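Local atomic coordinates of tail spike protein gp49 (Pseudomonas phage LKA1, PDB entry 4RU4), a protein that forms the trimeric tailspike of the phage and probably cleaves the O-specific polysaccharide of Pseudomonas as a lyase during virus entry. Residues Q520-T525 with S586-N591; A556-G561 with D581-S586; I150-D155 with A194-Y199. All blocks are in the same frame, centred on the assembly; numbering follows the deposited sequence.

Interaction 1 of 3, residues Q520-T525 with S586-N591; sequences QVTTAT and SSAVTN
With chi1 at 55°, Thr523 OG1 sits between its own backbone N and carbonyl carbon, where it meets Ser587 O and Val589 N. OG1 donates to Ser587 O at 2.6 Å and accepts from Val589 N at 3.1 Å. One hydroxyl thus grips two backbone groups of 586-591. Asn591 has CG anti to its carbonyl carbon, chi1 -53°. Its ND2 makes a weak bond to Val521 O, 3.4 Å, and lies 3.7 Å from Thr523 CG2, which is anti to its carbonyl carbon. These two side chains cross at about a right angle. Val521 O also accepts from Asn591 N. Val521 and Asn591 form an antiparallel hydrogen-bonded pair, completed by Val521 N to Asn591 O at 2.9 Å. Thr522 and Thr590 follow as a non-hydrogen-bonded pair. The extended Gln520 side chain brings its CD to 3.8 Å from Thr590 CG2. Past the strand ends, Thr523 N still bonds Val589 O at 3.1 Å, and Thr525 CG2 rests over the Ser586 carbonyl. The contact joins the end of strand 510-522 to the start of strand 590-600 in the C-terminal Ig-like region. Strand 529-535 packs on Val521, and Asn591 OD1 accepts from Lys550 NZ, on strand 545-551.

Interaction 2 of 3, residues A556-G561 with D581-S586; sequences AGNRVG and DGTNFS
Arg559 and Asp581 form a salt bridge between two loops of the C-terminal Ig-like region, and an Asx turn shapes one of them. Asp581 OD1 makes that turn by accepting from Thr583 N. Thr583 OG1 donates to the same oxygen, from the same face of the carboxylate plane. In the ionic part, Arg559 NH2 meets Asp581 OD2 on its syn side at 2.9 Å, while NE makes a weak bond to OD1. The guanidinium and carboxylate planes are 49° apart. Thr583 CG2 lies over one guanidinium face, and Arg559 NH1 turns back to Asn558 O. Asp580 of a second subunit packs on Arg559, and its OD1 accepts from Gly561 N, so these loops also meet the trimer interface.

The amide part belongs to Asn558, which reads the backbone on both sides of Phe585. ND2 gives a hydrogen bond to Asn584 O at 2.9 Å. OD1 takes Ser586 N at 2.9 Å, with the donor well above the amide plane.

The apolar part is the buried Phe585 ring. Arg559 O lies at its edge, in plane. Gly561 CA also approaches the edge, 4.1 Å from CZ. Ala556 CB comes in obliquely, 3.6 Å from Phe585 CD1.

Interaction 3 of 3, residues I150-D155 with A194-Y199; sequences IYNPTD and ATVAIY
Tyr151 and Ala197 face each other as an antiparallel hydrogen-bonded pair, with Tyr151 N to Ala197 O at 2.9 Å and Ala197 N to Tyr151 O at 2.8 Å. This joins strands 147-151 and 197-202 in the sheet of the N-terminal Ig-like region. The neighbouring pair, Ile150 with Ile198, is non-hydrogen-bonded. Their side chains lie side by side and point the same way. Ile150 CG2 is anti to its backbone N and touches Val196 CG1 at 3.8 Å and Ile198 CD1 at 3.9 Å. These three aliphatic side chains pack as one apolar patch, with Tyr191 against Val196. On the face of Tyr151 and Ala197, the side chains of Tyr151 and Tyr199 cross obliquely. Tyr151 CD2 is 4.2 Å from Tyr199 CE2. Cys305 and Val303, from loops further along the chain, touch Tyr151 and Tyr199 respectively.

Beyond the pairing the chain leaves in an Asx turn. Asn152 has CG anti to the backbone N, chi1 -173°, and its OD1 accepts from Thr154 N at 2.8 Å. Pro153 CD lies 3.3 Å from Thr195 O. A water bridges the two segments: it donates to Thr195 O at 2.8 Å and also bonds Thr154 OG1.

In the fold
Interaction 3 comes first along the chain, in the Ig-like range 113-201. Interactions 1 and 2 follow in the range 514-596, with interaction 2 nested inside the loop that interaction 1 closes. Interactions 1 and 2 have centres about 9 Å apart. They share Ser586 and touch where Thr523 meets Phe585 and Val589 meets Ala556. The strand pairing of interaction 1 and the loop contact of interaction 2 therefore form one tip, about 61 to 64 Å from the chain centre. Interaction 3 lies about 80 Å from interaction 1 and 81 Å from interaction 2, centre to centre. Between the Ig-like ranges runs the pectin lyase-like region, parallel strands stacked as in beta-helices, with the calcium site of Gly368 and Asp394.

Interaction 1 of 3, residues Q520-T525 with S586-N591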
ATOM      1  N   GLN B 520      35.105  -4.238 -31.342  1.00 10.62           N
ATOM      2  CA  GLN B 520      35.643  -4.433 -32.675  1.00 13.42           C
ATOM      3  C   GLN B 520      37.087  -4.924 -32.598  1.00 14.70           C
ATOM      4  O   GLN B 520      37.872  -4.423 -31.785  1.00 16.78           O
ATOM      5  CB  GLN B 520      35.567  -3.151 -33.497  1.00 15.22           C
ATOM      6  CG  GLN B 520      36.168  -3.308 -34.869  1.00 18.53           C
ATOM      7  CD  GLN B 520      35.919  -2.110 -35.728  1.00 17.76           C
ATOM      8  OE1 GLN B 520      34.843  -1.957 -36.297  1.00 22.00           O
ATOM      9  NE2 GLN B 520      36.897  -1.235 -35.808  1.00 17.85           N
ATOM     10  N   VAL B 521      37.435  -5.917 -33.420  1.00 10.78           N
ATOM     11  CA  VAL B 521      38.831  -6.327 -33.587  1.00  9.59           C
ATOM     12  C   VAL B 521      39.167  -6.385 -35.079  1.00 11.50           C
ATOM     13  O   VAL B 521      38.324  -6.705 -35.887  1.00 16.20           O
ATOM     14  CB  VAL B 521      39.161  -7.697 -32.929  1.00 12.11           C
ATOM     15  CG1 VAL B 521      38.906  -7.654 -31.414  1.00 11.07           C
ATOM     16  CG2 VAL B 521      38.369  -8.854 -33.586  1.00  8.43           C
ATOM     17  N   THR B 522      40.406  -6.069 -35.421  1.00  9.65           N
ATOM     18  CA  THR B 522      40.864  -6.178 -36.803  1.00 11.89           C
ATOM     19  C   THR B 522      41.942  -7.251 -36.877  1.00 14.75           C
ATOM     20  O   THR B 522      42.930  -7.224 -36.115  1.00 12.99           O
ATOM     21  CB  THR B 522      41.425  -4.843 -37.296  1.00 14.32           C
ATOM     22  OG1 THR B 522      40.418  -3.831 -37.139  1.00 18.41           O
ATOM     23  CG2 THR B 522      41.855  -4.937 -38.774  1.00 12.83           C
ATOM     24  N   THR B 523      41.740  -8.216 -37.766  1.00 10.81           N
ATOM     25  CA  THR B 523      42.736  -9.259 -37.954  1.00 13.26           C
ATOM     26  C   THR B 523      44.053  -8.702 -38.537  1.00 14.42           C
ATOM     27  O   THR B 523      44.086  -7.626 -39.141  1.00 11.31           O
ATOM     28  CB  THR B 523      42.185 -10.403 -38.824  1.00 12.13           C
ATOM     29  OG1 THR B 523      41.696  -9.878 -40.066  1.00  8.62           O
ATOM     30  CG2 THR B 523      41.045 -11.111 -38.082  1.00 11.26           C
ATOM     31  N   ALA B 524      45.146  -9.417 -38.304  1.00 12.13           N
ATOM     32  CA  ALA B 524      46.421  -9.088 -38.944  1.00 12.99           C
ATOM     33  C   ALA B 524      46.847 -10.268 -39.801  1.00 13.96           C
ATOM     34  O   ALA B 524      46.660 -11.415 -39.395  1.00 15.41           O
ATOM     35  CB  ALA B 524      47.492  -8.784 -37.892  1.00 12.35           C
ATOM     36  N   THR B 525      47.418  -9.993 -40.973  1.00 15.84           N
ATOM     37  CA  THR B 525      47.763 -11.051 -41.901  1.00 18.01           C
ATOM     38  C   THR B 525      48.961 -11.874 -41.449  1.00 19.40           C
ATOM     39  O   THR B 525      49.250 -12.916 -42.043  1.00 14.85           O
ATOM     40  CB  THR B 525      48.015 -10.542 -43.340  1.00 18.91           C
ATOM     41  OG1 THR B 525      49.151  -9.670 -43.351  1.00 17.65           O
ATOM     42  CG2 THR B 525      46.785  -9.808 -43.873  1.00 20.76           C
ATOM     43  N   SER B 586      44.446 -14.281 -43.649  1.00 15.61           N
ATOM     44  CA  SER B 586      45.039 -13.806 -44.898  1.00 16.15           C
ATOM     45  C   SER B 586      44.613 -12.379 -45.281  1.00 16.90           C
ATOM     46  O   SER B 586      45.188 -11.791 -46.204  1.00 13.65           O
ATOM     47  CB  SER B 586      44.754 -14.788 -46.046  1.00 15.25           C
ATOM     48  OG  SER B 586      43.364 -14.846 -46.357  1.00 15.88           O
ATOM     49  N   SER B 587      43.621 -11.831 -44.571  1.00 12.50           N
ATOM     50  CA  SER B 587      43.151 -10.449 -44.757  1.00 13.84           C
ATOM     51  C   SER B 587      43.085  -9.699 -43.424  1.00 14.70           C
ATOM     52  O   SER B 587      42.806 -10.304 -42.398  1.00 13.81           O
ATOM     53  CB  SER B 587      41.741 -10.431 -45.352  1.00 21.14           C
ATOM     54  OG  SER B 587      41.755 -10.981 -46.651  1.00 26.30           O
ATOM     55  N   ALA B 588      43.326  -8.389 -43.451  1.00 11.86           N
ATOM     56  CA  ALA B 588      43.150  -7.547 -42.267  1.00 14.01           C
ATOM     57  C   ALA B 588      41.807  -6.828 -42.350  1.00 15.13           C
ATOM     58  O   ALA B 588      41.678  -5.831 -43.075  1.00 13.51           O
ATOM     59  CB  ALA B 588      44.297  -6.530 -42.172  1.00 15.37           C
ATOM     60  N   VAL B 589      40.806  -7.331 -41.618  1.00 12.95           N
ATOM     61  CA  VAL B 589      39.438  -6.794 -41.673  1.00 10.26           C
ATOM     62  C   VAL B 589      38.788  -6.754 -40.301  1.00 10.41           C
ATOM     63  O   VAL B 589      39.215  -7.446 -39.378  1.00 10.93           O
ATOM     64  CB  VAL B 589      38.508  -7.616 -42.611  1.00 11.33           C
ATOM     65  CG1 VAL B 589      39.001  -7.539 -44.085  1.00 14.87           C
ATOM     66  CG2 VAL B 589      38.431  -9.048 -42.167  1.00 11.08           C
ATOM     67  N   THR B 590      37.730  -5.964 -40.173  1.00 10.04           N
ATOM     68  CA  THR B 590      37.069  -5.816 -38.891  1.00 10.12           C
ATOM     69  C   THR B 590      36.139  -6.988 -38.588  1.00 12.58           C
ATOM     70  O   THR B 590      35.638  -7.637 -39.489  1.00 13.82           O
ATOM     71  CB  THR B 590      36.250  -4.532 -38.851  1.00  8.88           C
ATOM     72  OG1 THR B 590      35.285  -4.566 -39.911  1.00 13.25           O
ATOM     73  CG2 THR B 590      37.186  -3.329 -39.054  1.00  9.68           C
ATOM     74  N   ASN B 591      35.945  -7.243 -37.301  1.00 10.86           N
ATOM     75  CA  ASN B 591      35.022  -8.242 -36.794  1.00  9.79           C
ATOM     76  C   ASN B 591      34.458  -7.664 -35.509  1.00  8.28           C
ATOM     77  O   ASN B 591      35.159  -6.932 -34.804  1.00 12.45           O
ATOM     78  CB  ASN B 591      35.753  -9.540 -36.441  1.00  9.62           C
ATOM     79  CG  ASN B 591      36.600 -10.072 -37.584  1.00 14.02           C
ATOM     80  OD1 ASN B 591      36.224 -11.037 -38.259  1.00 13.33           O
ATOM     81  ND2 ASN B 591      37.758  -9.443 -37.804  1.00 11.95           N
TER

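Interaction 2 of 3, residues A556-G561 with D581-S586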
ATOM      1  N   ALA B 556      37.470 -13.822 -42.752  1.00 13.68           N
ATOM      2  CA  ALA B 556      38.509 -12.807 -42.754  1.00 15.49           C
ATOM      3  C   ALA B 556      39.617 -13.253 -43.722  1.00 16.83           C
ATOM      4  O   ALA B 556      40.696 -13.700 -43.302  1.00 15.08           O
ATOM      5  CB  ALA B 556      39.049 -12.589 -41.341  1.00 14.04           C
ATOM      6  N   GLY B 557      39.336 -13.148 -45.019  1.00 17.29           N
ATOM      7  CA  GLY B 557      40.209 -13.712 -46.031  1.00 16.86           C
ATOM      8  C   GLY B 557      40.025 -15.222 -46.132  1.00 20.08           C
ATOM      9  O   GLY B 557      39.197 -15.717 -46.917  1.00 19.30           O
ATOM     10  N   ASN B 558      40.777 -15.957 -45.317  1.00 16.38           N
ATOM     11  CA  ASN B 558      40.815 -17.417 -45.405  1.00 15.30           C
ATOM     12  C   ASN B 558      40.153 -18.197 -44.257  1.00 12.78           C
ATOM     13  O   ASN B 558      40.044 -19.424 -44.337  1.00 13.61           O
ATOM     14  CB  ASN B 558      42.278 -17.871 -45.502  1.00 13.38           C
ATOM     15  CG  ASN B 558      43.071 -17.534 -44.250  1.00 15.57           C
ATOM     16  OD1 ASN B 558      42.702 -16.627 -43.498  1.00 17.00           O
ATOM     17  ND2 ASN B 558      44.183 -18.245 -44.029  1.00 12.55           N
ATOM     18  N   ARG B 559      39.773 -17.507 -43.178  1.00  9.24           N
ATOM     19  CA  ARG B 559      39.250 -18.150 -41.957  1.00  9.15           C
ATOM     20  C   ARG B 559      38.168 -17.282 -41.325  1.00  9.18           C
ATOM     21  O   ARG B 559      38.223 -16.045 -41.404  1.00 11.01           O
ATOM     22  CB  ARG B 559      40.354 -18.363 -40.903  1.00  9.58           C
ATOM     23  CG  ARG B 559      41.480 -19.359 -41.301  1.00 13.41           C
ATOM     24  CD  ARG B 559      40.955 -20.798 -41.302  1.00 12.43           C
ATOM     25  NE  ARG B 559      41.984 -21.805 -41.585  1.00 13.03           N
ATOM     26  CZ  ARG B 559      42.451 -22.102 -42.800  1.00 16.06           C
ATOM     27  NH1 ARG B 559      41.999 -21.470 -43.878  1.00 10.24           N
ATOM     28  NH2 ARG B 559      43.384 -23.034 -42.933  1.00  9.01           N
ATOM     29  N   VAL B 560      37.203 -17.933 -40.685  1.00  8.18           N
ATOM     30  CA  VAL B 560      36.193 -17.242 -39.881  1.00 11.25           C
ATOM     31  C   VAL B 560      36.786 -16.812 -38.538  1.00 10.88           C
ATOM     32  O   VAL B 560      36.634 -15.671 -38.112  1.00 10.32           O
ATOM     33  CB  VAL B 560      34.997 -18.148 -39.583  1.00 10.50           C
ATOM     34  CG1 VAL B 560      33.938 -17.362 -38.792  1.00  7.72           C
ATOM     35  CG2 VAL B 560      34.408 -18.655 -40.866  1.00 10.30           C
ATOM     36  N   GLY B 561      37.464 -17.748 -37.885  1.00 13.56           N
ATOM     37  CA  GLY B 561      37.980 -17.532 -36.557  1.00 11.42           C
ATOM     38  C   GLY B 561      37.010 -17.998 -35.488  1.00  8.92           C
ATOM     39  O   GLY B 561      35.786 -17.901 -35.640  1.00  8.21           O
ATOM     40  N   ASP B 581      42.880 -23.728 -36.714  1.00 11.42           N
ATOM     41  CA  ASP B 581      44.071 -24.524 -37.004  1.00 11.53           C
ATOM     42  C   ASP B 581      45.412 -23.788 -36.889  1.00 12.57           C
ATOM     43  O   ASP B 581      46.472 -24.370 -37.159  1.00 11.90           O
ATOM     44  CB  ASP B 581      43.927 -25.261 -38.361  1.00 16.68           C
ATOM     45  CG  ASP B 581      44.040 -24.328 -39.559  1.00 17.81           C
ATOM     46  OD1 ASP B 581      44.124 -23.093 -39.390  1.00 17.90           O
ATOM     47  OD2 ASP B 581      44.012 -24.839 -40.688  1.00 20.72           O
ATOM     48  N   GLY B 582      45.366 -22.512 -36.513  1.00 11.90           N
ATOM     49  CA  GLY B 582      46.581 -21.739 -36.266  1.00 12.10           C
ATOM     50  C   GLY B 582      47.236 -21.182 -37.513  1.00 14.03           C
ATOM     51  O   GLY B 582      48.342 -20.619 -37.472  1.00 15.28           O
ATOM     52  N   THR B 583      46.565 -21.357 -38.648  1.00 12.62           N
ATOM     53  CA  THR B 583      46.957 -20.675 -39.875  1.00 13.81           C
ATOM     54  C   THR B 583      46.746 -19.164 -39.714  1.00 14.76           C
ATOM     55  O   THR B 583      45.740 -18.738 -39.153  1.00 14.25           O
ATOM     56  CB  THR B 583      46.126 -21.198 -41.070  1.00 16.78           C
ATOM     57  OG1 THR B 583      46.339 -22.611 -41.227  1.00 15.21           O
ATOM     58  CG2 THR B 583      46.525 -20.486 -42.356  1.00 15.10           C
ATOM     59  N   ASN B 584      47.686 -18.347 -40.186  1.00 12.48           N
ATOM     60  CA  ASN B 584      47.453 -16.908 -40.170  1.00 13.73           C
ATOM     61  C   ASN B 584      46.222 -16.501 -40.961  1.00 14.51           C
ATOM     62  O   ASN B 584      45.960 -17.061 -42.011  1.00 13.69           O
ATOM     63  CB  ASN B 584      48.655 -16.165 -40.749  1.00 11.15           C
ATOM     64  CG  ASN B 584      49.882 -16.240 -39.855  1.00 14.07           C
ATOM     65  OD1 ASN B 584      49.782 -16.516 -38.661  1.00 13.24           O
ATOM     66  ND2 ASN B 584      51.046 -15.994 -40.436  1.00 16.92           N
ATOM     67  N   PHE B 585      45.476 -15.516 -40.459  1.00 14.01           N
ATOM     68  CA  PHE B 585      44.475 -14.831 -41.266  1.00 15.60           C
ATOM     69  C   PHE B 585      45.145 -14.248 -42.527  1.00 16.83           C
ATOM     70  O   PHE B 585      46.290 -13.769 -42.483  1.00 17.81           O
ATOM     71  CB  PHE B 585      43.841 -13.696 -40.465  1.00 12.57           C
ATOM     72  CG  PHE B 585      42.867 -14.150 -39.418  1.00 12.64           C
ATOM     73  CD1 PHE B 585      41.574 -14.545 -39.770  1.00 13.03           C
ATOM     74  CD2 PHE B 585      43.230 -14.151 -38.078  1.00 13.95           C
ATOM     75  CE1 PHE B 585      40.669 -14.954 -38.788  1.00 12.20           C
ATOM     76  CE2 PHE B 585      42.334 -14.557 -37.094  1.00 11.23           C
ATOM     77  CZ  PHE B 585      41.054 -14.940 -37.450  1.00 10.37           C
ATOM     78  N   SER B 586      44.446 -14.281 -43.649  1.00 15.61           N
ATOM     79  CA  SER B 586      45.039 -13.806 -44.898  1.00 16.15           C
ATOM     80  C   SER B 586      44.613 -12.379 -45.281  1.00 16.90           C
ATOM     81  O   SER B 586      45.188 -11.791 -46.204  1.00 13.65           O
ATOM     82  CB  SER B 586      44.754 -14.788 -46.046  1.00 15.25           C
ATOM     83  OG  SER B 586      43.364 -14.846 -46.357  1.00 15.88           O
TER
HETATM   84  O   HOH W   1      41.020 -23.384 -39.047  1.00 13.48           O

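Interaction 3 of 3, residues I150-D155 with A194-Y199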
ATOM      1  N   ILE B 150      -2.503 -18.445  25.438  1.00  8.48           N
ATOM      2  CA  ILE B 150      -1.634 -19.558  25.788  1.00  9.43           C
ATOM      3  C   ILE B 150      -0.296 -18.944  26.172  1.00 11.06           C
ATOM      4  O   ILE B 150       0.242 -18.133  25.411  1.00  7.88           O
ATOM      5  CB  ILE B 150      -1.442 -20.463  24.568  1.00  9.06           C
ATOM      6  CG1 ILE B 150      -2.812 -20.990  24.092  1.00 11.40           C
ATOM      7  CG2 ILE B 150      -0.413 -21.583  24.863  1.00  7.91           C
ATOM      8  CD1 ILE B 150      -2.763 -21.785  22.778  1.00  7.00           C
ATOM      9  N   TYR B 151       0.242 -19.307  27.341  1.00 12.12           N
ATOM     10  CA  TYR B 151       1.480 -18.693  27.833  1.00 10.33           C
ATOM     11  C   TYR B 151       2.477 -19.726  28.314  1.00  9.98           C
ATOM     12  O   TYR B 151       2.131 -20.610  29.097  1.00  7.90           O
ATOM     13  CB  TYR B 151       1.159 -17.745  28.987  1.00 12.90           C
ATOM     14  CG  TYR B 151       2.356 -17.200  29.736  1.00 12.36           C
ATOM     15  CD1 TYR B 151       3.292 -16.390  29.091  1.00  8.65           C
ATOM     16  CD2 TYR B 151       2.519 -17.449  31.101  1.00 10.57           C
ATOM     17  CE1 TYR B 151       4.389 -15.883  29.767  1.00  8.75           C
ATOM     18  CE2 TYR B 151       3.611 -16.927  31.802  1.00 12.47           C
ATOM     19  CZ  TYR B 151       4.533 -16.146  31.131  1.00 13.69           C
ATOM     20  OH  TYR B 151       5.609 -15.630  31.794  1.00 11.68           O
ATOM     21  N   ASN B 152       3.714 -19.596  27.858  1.00 10.53           N
ATOM     22  CA  ASN B 152       4.805 -20.440  28.334  1.00 11.55           C
ATOM     23  C   ASN B 152       5.698 -19.643  29.290  1.00 11.03           C
ATOM     24  O   ASN B 152       6.415 -18.745  28.858  1.00 12.24           O
ATOM     25  CB  ASN B 152       5.613 -20.949  27.144  1.00 11.65           C
ATOM     26  CG  ASN B 152       6.670 -21.969  27.555  1.00 11.95           C
ATOM     27  OD1 ASN B 152       7.101 -21.989  28.704  1.00  9.16           O
ATOM     28  ND2 ASN B 152       7.086 -22.819  26.614  1.00 11.34           N
ATOM     29  N   PRO B 153       5.666 -19.966  30.596  1.00 10.88           N
ATOM     30  CA  PRO B 153       6.461 -19.184  31.548  1.00 12.03           C
ATOM     31  C   PRO B 153       7.959 -19.432  31.412  1.00 11.95           C
ATOM     32  O   PRO B 153       8.718 -18.737  32.084  1.00 11.16           O
ATOM     33  CB  PRO B 153       6.005 -19.702  32.931  1.00 17.56           C
ATOM     34  CG  PRO B 153       4.847 -20.622  32.676  1.00 18.17           C
ATOM     35  CD  PRO B 153       4.935 -21.068  31.242  1.00 12.40           C
ATOM     36  N   THR B 154       8.388 -20.397  30.599  1.00  9.04           N
ATOM     37  CA  THR B 154       9.827 -20.664  30.491  1.00 11.14           C
ATOM     38  C   THR B 154      10.557 -19.500  29.825  1.00 11.87           C
ATOM     39  O   THR B 154      10.149 -19.046  28.753  1.00 13.92           O
ATOM     40  CB  THR B 154      10.092 -21.940  29.701  1.00 15.26           C
ATOM     41  OG1 THR B 154       9.552 -23.044  30.426  1.00 13.07           O
ATOM     42  CG2 THR B 154      11.592 -22.160  29.477  1.00 17.93           C
ATOM     43  N   ASP B 155      11.607 -18.996  30.472  1.00  9.34           N
ATOM     44  CA  ASP B 155      12.393 -17.912  29.890  1.00 12.23           C
ATOM     45  C   ASP B 155      12.853 -18.221  28.468  1.00 12.40           C
ATOM     46  O   ASP B 155      13.303 -19.328  28.177  1.00 10.57           O
ATOM     47  CB  ASP B 155      13.637 -17.596  30.724  1.00 13.45           C
ATOM     48  CG  ASP B 155      13.302 -17.004  32.084  1.00 16.58           C
ATOM     49  OD1 ASP B 155      12.137 -16.624  32.317  1.00 15.59           O
ATOM     50  OD2 ASP B 155      14.221 -16.927  32.923  1.00 20.78           O
ATOM     51  N   ALA B 194       2.402 -29.650  28.651  1.00 14.77           N
ATOM     52  CA  ALA B 194       2.953 -29.652  29.997  1.00 18.32           C
ATOM     53  C   ALA B 194       3.716 -28.382  30.323  1.00 16.75           C
ATOM     54  O   ALA B 194       4.154 -28.196  31.461  1.00 15.77           O
ATOM     55  CB  ALA B 194       3.856 -30.873  30.205  1.00 19.79           C
ATOM     56  N   THR B 195       3.902 -27.515  29.338  1.00 11.95           N
ATOM     57  CA  THR B 195       4.710 -26.318  29.565  1.00 12.08           C
ATOM     58  C   THR B 195       3.952 -24.984  29.506  1.00 15.32           C
ATOM     59  O   THR B 195       4.566 -23.921  29.685  1.00 19.26           O
ATOM     60  CB  THR B 195       5.818 -26.228  28.535  1.00 16.07           C
ATOM     61  OG1 THR B 195       5.219 -26.053  27.244  1.00 17.29           O
ATOM     62  CG2 THR B 195       6.626 -27.497  28.529  1.00 15.04           C
ATOM     63  N   VAL B 196       2.645 -25.012  29.241  1.00 11.09           N
ATOM     64  CA  VAL B 196       1.907 -23.754  29.083  1.00 12.03           C
ATOM     65  C   VAL B 196       0.794 -23.609  30.122  1.00 16.42           C
ATOM     66  O   VAL B 196       0.233 -24.607  30.591  1.00 15.52           O
ATOM     67  CB  VAL B 196       1.336 -23.572  27.641  1.00 11.13           C
ATOM     68  CG1 VAL B 196       2.456 -23.219  26.644  1.00  9.37           C
ATOM     69  CG2 VAL B 196       0.610 -24.835  27.161  1.00  7.90           C
ATOM     70  N   ALA B 197       0.512 -22.363  30.497  1.00 12.75           N
ATOM     71  CA  ALA B 197      -0.633 -22.023  31.323  1.00 11.63           C
ATOM     72  C   ALA B 197      -1.556 -21.180  30.450  1.00 12.75           C
ATOM     73  O   ALA B 197      -1.085 -20.345  29.675  1.00 10.76           O
ATOM     74  CB  ALA B 197      -0.196 -21.205  32.531  1.00 11.00           C
ATOM     75  N   ILE B 198      -2.860 -21.406  30.583  1.00 11.13           N
ATOM     76  CA  ILE B 198      -3.856 -20.781  29.719  1.00  9.49           C
ATOM     77  C   ILE B 198      -4.693 -19.816  30.570  1.00 12.28           C
ATOM     78  O   ILE B 198      -5.035 -20.120  31.717  1.00 13.82           O
ATOM     79  CB  ILE B 198      -4.802 -21.846  29.064  1.00  9.95           C
ATOM     80  CG1 ILE B 198      -4.033 -23.119  28.689  1.00  8.64           C
ATOM     81  CG2 ILE B 198      -5.564 -21.259  27.836  1.00  7.75           C
ATOM     82  CD1 ILE B 198      -2.789 -22.873  27.735  1.00  7.83           C
ATOM     83  N   TYR B 199      -5.026 -18.660  30.000  1.00 10.43           N
ATOM     84  CA  TYR B 199      -5.710 -17.596  30.712  1.00  9.04           C
ATOM     85  C   TYR B 199      -6.738 -16.968  29.816  1.00 10.16           C
ATOM     86  O   TYR B 199      -6.422 -16.594  28.679  1.00 11.91           O
ATOM     87  CB  TYR B 199      -4.709 -16.485  31.055  1.00  9.37           C
ATOM     88  CG  TYR B 199      -3.634 -16.931  32.014  1.00 11.94           C
ATOM     89  CD1 TYR B 199      -3.873 -16.937  33.389  1.00 11.72           C
ATOM     90  CD2 TYR B 199      -2.394 -17.352  31.554  1.00 11.96           C
ATOM     91  CE1 TYR B 199      -2.904 -17.338  34.278  1.00 14.92           C
ATOM     92  CE2 TYR B 199      -1.405 -17.762  32.443  1.00 17.84           C
ATOM     93  CZ  TYR B 199      -1.672 -17.752  33.805  1.00 15.77           C
ATOM     94  OH  TYR B 199      -0.703 -18.145  34.694  1.00 16.80           O
TER
HETATM   95  O   HOH W   2       6.881 -24.044  31.195  1.00 13.52           O